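Local coordinates for UPF0255 protein VV1_0328 (Vibrio vulnificus, PDB 3MVE) that decarboxylates pyruvate and belongs to the FrsA family of alpha/beta-hydrolase-like proteins, at the interface of chains A and B. Numbering follows the deposited sequence. Chains: chain A/B, UPF0255 protein VV1_0328.

The interface of chains A and B. Residues chain A 110-111, 114-115, 159, 163; chain B 93-95, 100.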
loop_
_atom_site.group_PDB
_atom_site.type_symbol
_atom_site.label_atom_id
_atom_site.label_comp_id
_atom_site.label_asym_id
_atom_site.label_seq_id
_atom_site.Cartn_x
_atom_site.Cartn_y
_atom_site.Cartn_z
ATOM N N GLN A 110 3.826 15.046 4.478
ATOM C CA GLN A 110 3.923 14.794 3.055
ATOM C C GLN A 110 3.488 16.034 2.279
ATOM O O GLN A 110 4.119 16.400 1.297
ATOM C CB GLN A 110 3.073 13.594 2.633
ATOM C CG GLN A 110 3.313 13.219 1.163
ATOM C CD GLN A 110 2.815 11.843 0.814
ATOM O OE1 GLN A 110 2.952 10.900 1.603
ATOM N NE2 GLN A 110 2.244 11.709 -0.377
ATOM N N LYS A 111 2.424 16.688 2.739
ATOM C CA LYS A 111 1.925 17.894 2.077
ATOM C C LYS A 111 2.930 19.043 2.129
ATOM O O LYS A 111 3.144 19.735 1.128
ATOM C CB LYS A 111 0.590 18.332 2.698
ATOM C CG LYS A 111 0.235 19.795 2.426
ATOM C CD LYS A 111 -1.253 20.072 2.524
ATOM C CE LYS A 111 -1.849 19.645 3.866
ATOM N NZ LYS A 111 -1.404 20.487 5.027
ATOM N N GLY A 114 6.055 19.017 -0.360
ATOM C CA GLY A 114 5.854 19.548 -1.698
ATOM C C GLY A 114 5.944 21.061 -1.797
ATOM O O GLY A 114 5.925 21.625 -2.891
ATOM N N GLU A 115 6.060 21.730 -0.656
ATOM C CA GLU A 115 6.160 23.182 -0.650
ATOM C C GLU A 115 7.560 23.629 -0.259
ATOM O O GLU A 115 7.886 24.814 -0.326
ATOM C CB GLU A 115 5.132 23.752 0.321
ATOM C CG GLU A 115 3.733 23.250 0.026
ATOM C CD GLU A 115 2.676 23.867 0.918
ATOM O OE1 GLU A 115 2.686 23.608 2.144
ATOM O OE2 GLU A 115 1.831 24.614 0.377
ATOM N N GLU A 159 10.271 8.395 -2.049
ATOM C CA GLU A 159 10.178 9.774 -2.542
ATOM C C GLU A 159 11.170 10.651 -1.784
ATOM O O GLU A 159 11.703 11.618 -2.334
ATOM C CB GLU A 159 8.753 10.328 -2.372
ATOM C CG GLU A 159 7.716 9.616 -3.250
ATOM C CD GLU A 159 8.097 9.665 -4.727
ATOM O OE1 GLU A 159 7.825 8.690 -5.461
ATOM O OE2 GLU A 159 8.664 10.686 -5.158
ATOM N N LYS A 163 14.635 12.962 -3.261
ATOM C CA LYS A 163 14.945 14.351 -2.939
ATOM C C LYS A 163 16.252 14.527 -2.186
ATOM O O LYS A 163 16.787 15.635 -2.125
ATOM C CB LYS A 163 13.827 14.976 -2.091
ATOM C CG LYS A 163 12.576 15.377 -2.865
ATOM C CD LYS A 163 11.578 16.042 -1.933
ATOM C CE LYS A 163 10.200 16.165 -2.559
ATOM N NZ LYS A 163 10.197 16.984 -3.794
ATOM N N TYR B 93 8.227 15.769 -7.023
ATOM C CA TYR B 93 7.004 15.688 -6.237
ATOM C C TYR B 93 6.950 16.972 -5.424
ATOM O O TYR B 93 7.497 17.053 -4.329
ATOM C CB TYR B 93 7.007 14.485 -5.287
ATOM C CG TYR B 93 5.707 14.361 -4.498
ATOM C CD1 TYR B 93 4.500 14.065 -5.143
ATOM C CD2 TYR B 93 5.688 14.519 -3.110
ATOM C CE1 TYR B 93 3.318 13.921 -4.427
ATOM C CE2 TYR B 93 4.508 14.380 -2.381
ATOM C CZ TYR B 93 3.332 14.078 -3.047
ATOM O OH TYR B 93 2.179 13.915 -2.328
ATOM N N HIS B 94 6.302 17.981 -5.988
ATOM C CA HIS B 94 6.154 19.290 -5.377
ATOM C C HIS B 94 5.095 20.038 -6.183
ATOM O O HIS B 94 4.528 19.471 -7.107
ATOM C CB HIS B 94 7.493 20.057 -5.364
ATOM C CG HIS B 94 8.242 20.043 -6.666
ATOM N ND1 HIS B 94 7.637 20.273 -7.881
ATOM C CD2 HIS B 94 9.558 19.853 -6.930
ATOM C CE1 HIS B 94 8.547 20.218 -8.841
ATOM N NE2 HIS B 94 9.719 19.968 -8.290
ATOM N N SER B 95 4.835 21.304 -5.868
ATOM C CA SER B 95 3.798 22.049 -6.581
ATOM C C SER B 95 3.990 21.947 -8.087
ATOM O O SER B 95 5.096 22.087 -8.611
ATOM C CB SER B 95 3.759 23.520 -6.123
ATOM O OG SER B 95 4.913 24.202 -6.553
ATOM N N TYR B 100 0.743 15.378 -6.874
ATOM C CA TYR B 100 0.763 16.284 -5.728
ATOM C C TYR B 100 -0.424 17.244 -5.641
ATOM O O TYR B 100 -1.038 17.374 -4.591
ATOM C CB TYR B 100 2.053 17.112 -5.706
ATOM C CG TYR B 100 2.151 18.045 -4.509
ATOM C CD1 TYR B 100 2.359 17.539 -3.224
ATOM C CD2 TYR B 100 2.033 19.434 -4.662
ATOM C CE1 TYR B 100 2.453 18.387 -2.124
ATOM C CE2 TYR B 100 2.119 20.297 -3.562
ATOM C CZ TYR B 100 2.333 19.754 -2.293
ATOM O OH TYR B 100 2.432 20.575 -1.195
#
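Two tyrosine rings of chain B, packed edge to face, form much of the chain B side of this patch between two copies of an FrsA-family protein. CD1 of B:Tyr100 stands 3.6 Å above the B:Tyr93 ring plane, offset toward that ring's rim; on one face of B:Tyr100 lies the CA of B:His94, offset toward the rim, and at its edge, in plane, sit the main-chain O of A:Lys111 and CZ of B:Tyr93. With CG anti to the backbone N in both side chains (chi1 -178° in each), the phenols extend toward the C-terminal end of helix 98-113 of chain A. B:Tyr100 OH donates to A:Lys111 O over 2.6 Å, approaching in the carbonyl plane; this carbonyl belongs to the last turn of the helix, so the phenol caps a helix end, whose dipole may strengthen the bond. A:Gly114, just past that helix, lies against the same phenol, with CA 3.6 Å from CZ of B:Tyr100; with no side chain on A:Gly114, its CA meets both the ring and B:His94 CA. A:Gly114 O accepts a hydrogen bond from the backbone N of B:Ser95, 3.2 Å away, on a lone pair and somewhat bent (144° at H). One turn earlier, the extended A:Gln110 crosses B:Tyr93 at about a right angle. A:Gln110 NE2, of the side-chain amide, donates to B:Tyr93 OH at 2.9 Å, nearly straight and in the amide plane, while A:Gln110 CG lies 3.9 Å from B:Tyr93 CE2. From the end of helix 144-163, A:Lys163 reaches over on a chain bent at chi4 (-61°). The amine A:Lys163 NZ gives a hydrogen bond of 2.8 Å to the carbonyl O of B:Tyr93, coming from above the carbonyl plane and off the lone pairs. A:Lys163 NZ also lies 5.4 Å from the imidazole NE2 of B:His94, a spacing that could disfavour a protonated ring. The whole interface departs from exact two-fold symmetry, and the structure alone does not show whether this pair forms in solution.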